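Local coordinates for enoyl-CoA hydratase (Geobacillus kaustophilus, PDB 2PPY), which probably catalyses the reversible addition of water to the double bond of enoyl-CoA thioesters in fatty-acid beta-oxidation, at the interface of chains A and B and the interface of chains A and C. Coordinates in Å, arbitrary orientation; residue numbers count along the deposited sequence, not the author numbering. Chains: chain A/B/C, Enoyl-CoA hydratase.

Contact 1: the interface of chains A and B. Residues chain A 124-126, 157, 185; chain B 161-162, 164-165.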
loop_
_atom_site.group_PDB
_atom_site.type_symbol
_atom_site.label_atom_id
_atom_site.label_comp_id
_atom_site.label_asym_id
_atom_site.label_seq_id
_atom_site.Cartn_x
_atom_site.Cartn_y
_atom_site.Cartn_z
ATOM N N ASP A 124 6.905 18.494 -11.267
ATOM C CA ASP A 124 6.301 18.870 -9.988
ATOM C C ASP A 124 5.180 19.900 -10.116
ATOM O O ASP A 124 4.225 19.883 -9.338
ATOM C CB ASP A 124 7.378 19.409 -9.034
ATOM C CG ASP A 124 8.521 18.428 -8.830
ATOM O OD1 ASP A 124 8.234 17.233 -8.625
ATOM O OD2 ASP A 124 9.703 18.842 -8.867
ATOM N N LEU A 125 5.301 20.798 -11.091
ATOM C CA LEU A 125 4.300 21.837 -11.304
ATOM C C LEU A 125 4.087 22.089 -12.792
ATOM O O LEU A 125 4.962 21.811 -13.603
ATOM C CB LEU A 125 4.744 23.145 -10.639
ATOM C CG LEU A 125 5.000 23.168 -9.130
ATOM C CD1 LEU A 125 5.802 24.418 -8.761
ATOM C CD2 LEU A 125 3.678 23.123 -8.381
ATOM N N ARG A 126 2.923 22.633 -13.136
ATOM C CA ARG A 126 2.588 22.942 -14.521
ATOM C C ARG A 126 1.963 24.331 -14.629
ATOM O O ARG A 126 0.931 24.591 -14.016
ATOM C CB ARG A 126 1.608 21.897 -15.067
ATOM C CG ARG A 126 2.223 20.514 -15.296
ATOM C CD ARG A 126 1.161 19.426 -15.212
ATOM N NE ARG A 126 0.669 19.290 -13.843
ATOM C CZ ARG A 126 1.374 18.763 -12.846
ATOM N NH1 ARG A 126 2.605 18.312 -13.063
ATOM N NH2 ARG A 126 0.861 18.706 -11.624
ATOM N N LEU A 157 -3.695 12.952 -10.172
ATOM C CA LEU A 157 -3.713 14.408 -10.113
ATOM C C LEU A 157 -5.118 15.010 -10.096
ATOM O O LEU A 157 -5.428 15.816 -9.218
ATOM C CB LEU A 157 -2.923 15.007 -11.284
ATOM C CG LEU A 157 -2.799 16.537 -11.299
ATOM C CD1 LEU A 157 -2.022 17.007 -10.074
ATOM C CD2 LEU A 157 -2.095 16.989 -12.573
ATOM N N ASN A 185 -1.226 24.225 -12.425
ATOM C CA ASN A 185 -1.225 24.997 -11.178
ATOM C C ASN A 185 -1.421 26.495 -11.383
ATOM O O ASN A 185 -1.823 27.205 -10.462
ATOM C CB ASN A 185 0.087 24.791 -10.419
ATOM C CG ASN A 185 0.413 23.331 -10.216
ATOM O OD1 ASN A 185 0.897 22.658 -11.127
ATOM N ND2 ASN A 185 0.138 22.827 -9.017
ATOM N N SER B 161 0.152 18.217 -5.839
ATOM C CA SER B 161 0.752 19.312 -6.591
ATOM C C SER B 161 0.426 20.654 -5.939
ATOM O O SER B 161 1.300 21.506 -5.774
ATOM C CB SER B 161 0.260 19.291 -8.039
ATOM O OG SER B 161 1.054 20.135 -8.857
ATOM N N ARG B 162 -0.837 20.839 -5.570
ATOM C CA ARG B 162 -1.256 22.071 -4.921
ATOM C C ARG B 162 -0.585 22.209 -3.563
ATOM O O ARG B 162 -0.230 23.313 -3.149
ATOM C CB ARG B 162 -2.773 22.095 -4.760
ATOM C CG ARG B 162 -3.489 22.376 -6.057
ATOM C CD ARG B 162 -4.989 22.344 -5.890
ATOM N NE ARG B 162 -5.638 22.850 -7.094
ATOM C CZ ARG B 162 -6.950 22.994 -7.233
ATOM N NH1 ARG B 162 -7.760 22.664 -6.238
ATOM N NH2 ARG B 162 -7.446 23.473 -8.365
ATOM N N LEU B 164 2.338 20.941 -2.760
ATOM C CA LEU B 164 3.749 21.202 -3.023
ATOM C C LEU B 164 3.976 22.687 -3.280
ATOM O O LEU B 164 4.939 23.274 -2.788
ATOM C CB LEU B 164 4.222 20.371 -4.225
ATOM C CG LEU B 164 5.710 20.461 -4.578
ATOM C CD1 LEU B 164 6.218 19.082 -4.978
ATOM C CD2 LEU B 164 5.930 21.468 -5.703
ATOM N N ASP B 165 3.083 23.281 -4.062
ATOM C CA ASP B 165 3.146 24.700 -4.382
ATOM C C ASP B 165 3.132 25.473 -3.057
ATOM O O ASP B 165 4.065 26.221 -2.748
ATOM C CB ASP B 165 1.932 25.056 -5.254
ATOM C CG ASP B 165 1.877 26.521 -5.649
ATOM O OD1 ASP B 165 2.893 27.243 -5.543
ATOM O OD2 ASP B 165 0.789 26.946 -6.091
HETATM O O HOH W 1 -1.067 24.775 -7.331
#
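Helix 160-169 of chain B sets its N-terminal turns against the start of strand 125-129 of chain A and the loop residue A:Asn185, within a crotonase-type subunit interface. The contact shows how one small hydroxyl can organise a junction when several polar groups converge on it. B:Ser161 OG, which points away from its own backbone N (chi1 -166°), accepts a bond from the side-chain amide nitrogen ND2 of A:Asn185 at 2.8 Å. The hydroxyl lies almost exactly in that amide's plane, and the bond is fairly straight, 163° at the hydrogen. In turn OG donates to the backbone carbonyl O of A:Asp124 at 3.2 Å, approaching somewhat out of the carbonyl plane. The guanidinium nitrogen NH2 of A:Arg126 also comes within 3.1 Å of OG, a probable further hydrogen bond. A:Asn185 is itself steadied from behind: its OD1 takes the backbone N-H of A:Arg126 at 2.9 Å, which probably sets which end of the amide faces chain B. Around this polar knot lie aliphatic groups. Methyl CD1 of A:Leu157 touches CB of the serine, and the A:Leu125 and B:Leu164 side chains cross obliquely, their CD2 methyls 3.9 Å apart. A water extends the network: water 1, 2.8 Å from A:Asn185 ND2, lies 3.1 Å from the carboxylate oxygen OD2 of B:Asp165.

Contact 2: the interface of chains A and C. Residues chain A 48, 96, 99, 101; chain C 85, 88, 92.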
loop_
_atom_site.group_PDB
_atom_site.type_symbol
_atom_site.label_atom_id
_atom_site.label_comp_id
_atom_site.label_asym_id
_atom_site.label_seq_id
_atom_site.Cartn_x
_atom_site.Cartn_y
_atom_site.Cartn_z
ATOM N N ARG A 48 21.177 16.745 -11.879
ATOM C CA ARG A 48 21.197 16.145 -10.545
ATOM C C ARG A 48 22.574 16.289 -9.909
ATOM O O ARG A 48 22.696 16.639 -8.739
ATOM C CB ARG A 48 20.869 14.649 -10.612
ATOM C CG ARG A 48 19.404 14.270 -10.642
ATOM C CD ARG A 48 19.308 12.756 -10.796
ATOM N NE ARG A 48 17.963 12.222 -10.601
ATOM C CZ ARG A 48 17.695 10.923 -10.538
ATOM N NH1 ARG A 48 18.678 10.040 -10.655
ATOM N NH2 ARG A 48 16.453 10.502 -10.349
ATOM N N LYS A 96 12.359 9.643 -12.835
ATOM C CA LYS A 96 13.507 10.265 -12.177
ATOM C C LYS A 96 13.268 11.675 -11.623
ATOM O O LYS A 96 13.925 12.091 -10.671
ATOM C CB LYS A 96 14.702 10.266 -13.138
ATOM C CG LYS A 96 15.136 8.848 -13.512
ATOM C CD LYS A 96 16.210 8.788 -14.593
ATOM C CE LYS A 96 17.574 9.228 -14.080
ATOM N NZ LYS A 96 18.663 8.733 -14.976
ATOM N N ARG A 99 12.225 11.984 -7.995
ATOM C CA ARG A 99 13.316 11.622 -7.100
ATOM C C ARG A 99 14.438 12.656 -7.079
ATOM O O ARG A 99 15.337 12.570 -6.242
ATOM C CB ARG A 99 13.902 10.262 -7.502
ATOM C CG ARG A 99 12.873 9.157 -7.625
ATOM C CD ARG A 99 13.521 7.800 -7.858
ATOM N NE ARG A 99 12.528 6.800 -8.244
ATOM C CZ ARG A 99 12.465 6.230 -9.443
ATOM N NH1 ARG A 99 13.346 6.549 -10.387
ATOM N NH2 ARG A 99 11.508 5.353 -9.707
ATOM N N PRO A 101 16.435 16.359 -6.638
ATOM C CA PRO A 101 16.431 17.445 -5.655
ATOM C C PRO A 101 15.778 18.720 -6.173
ATOM O O PRO A 101 15.180 19.467 -5.399
ATOM C CB PRO A 101 17.919 17.666 -5.361
ATOM C CG PRO A 101 18.566 16.377 -5.750
ATOM C CD PRO A 101 17.814 15.992 -6.996
ATOM N N GLN C 85 23.529 11.584 -4.829
ATOM C CA GLN C 85 23.323 11.319 -6.251
ATOM C C GLN C 85 24.013 10.039 -6.703
ATOM O O GLN C 85 23.505 9.324 -7.565
ATOM C CB GLN C 85 23.811 12.507 -7.082
ATOM C CG GLN C 85 22.997 13.762 -6.842
ATOM C CD GLN C 85 21.501 13.481 -6.869
ATOM O OE1 GLN C 85 20.999 12.823 -7.781
ATOM N NE2 GLN C 85 20.784 13.983 -5.867
ATOM N N LEU C 88 21.726 7.372 -5.396
ATOM C CA LEU C 88 20.474 7.430 -6.140
ATOM C C LEU C 88 20.614 6.739 -7.490
ATOM O O LEU C 88 19.756 5.942 -7.870
ATOM C CB LEU C 88 20.031 8.887 -6.342
ATOM C CG LEU C 88 18.689 9.064 -7.063
ATOM C CD1 LEU C 88 17.653 8.159 -6.428
ATOM C CD2 LEU C 88 18.238 10.516 -6.999
ATOM N N GLU C 92 18.714 3.292 -8.712
ATOM C CA GLU C 92 17.870 3.267 -9.887
ATOM C C GLU C 92 18.381 2.204 -10.861
ATOM O O GLU C 92 17.588 1.507 -11.490
ATOM C CB GLU C 92 17.829 4.652 -10.544
ATOM C CG GLU C 92 17.240 5.729 -9.630
ATOM C CD GLU C 92 17.106 7.091 -10.301
ATOM O OE1 GLU C 92 18.020 7.474 -11.060
ATOM O OE2 GLU C 92 16.095 7.787 -10.053
HETATM O O HOH W 2 17.959 13.493 -4.948
HETATM O O HOH W 3 18.704 6.307 -13.520
#
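C:Glu92 offers its carboxylate to two arginines of chain A, a compact example of how a charged group is held across an interface by donors approaching from different sides. A:Arg48 meets it end-on with both terminal nitrogens: NH1 bonds OE1 at 2.7 Å and NH2 bonds OE2 at 2.8 Å. The second of these is nearly straight, 172° at the hydrogen, and arrives on the syn side of OE2, though tilted from the carboxylate plane, while NH1 meets OE1 from further above it. The two flat groups are therefore twisted, 33° apart. A:Arg99 adds a salt bridge from NH1 to OE2 at 3.0 Å, reaching that oxygen from the opposite face to A:Arg48 NH2, with its guanidinium turned steeply to the carboxylate. Together these bonds should restrict rotation of the carboxylate and favour its charged form.

The A:Arg48 guanidinium is sandwiched as well. Methyl CD2 of C:Leu88 sits over the centre of one face, 3.6 Å from CZ, while CE of A:Lys96 covers the other nearer the rim. At the edge, NH2 also donates to the A:Lys96 carbonyl O at 3.0 Å, helping to orient the group. A bend at chi3 (73°) of A:Lys96 lays CE over that face and turns the ammonium NZ toward a water shared with C:Glu92 OE1. Further out, C:Gln85 crosses the A:Arg48 stem at about a right angle; its NE2 lies against CG of A:Pro101 and bonds a water that also meets the A:Arg99 carbonyl O. Repeated by two-fold symmetry, this patch probably helps to join chains A and C in the hexameric assembly.

The C-alpha centres of contact 1 and contact 2 lie about 19 Å apart, and the two patches have no residue in common. Chain A takes part in both, using strand 125-129, helix 150-158 and the region round A:Asn185 in contact 1, but helices 34-48 and 80-99 and the loop residue A:Pro101 in contact 2. The partners also present different helices, 160-169 from chain B and 80-95 from chain C. Symmetry differs too: the A-C interface is two-fold, while the A-B interface is not an exact two-fold. One subunit can thus hold two neighbours at once, consistent with the deposited six-subunit assembly and with the trimer pairs typical of crotonases.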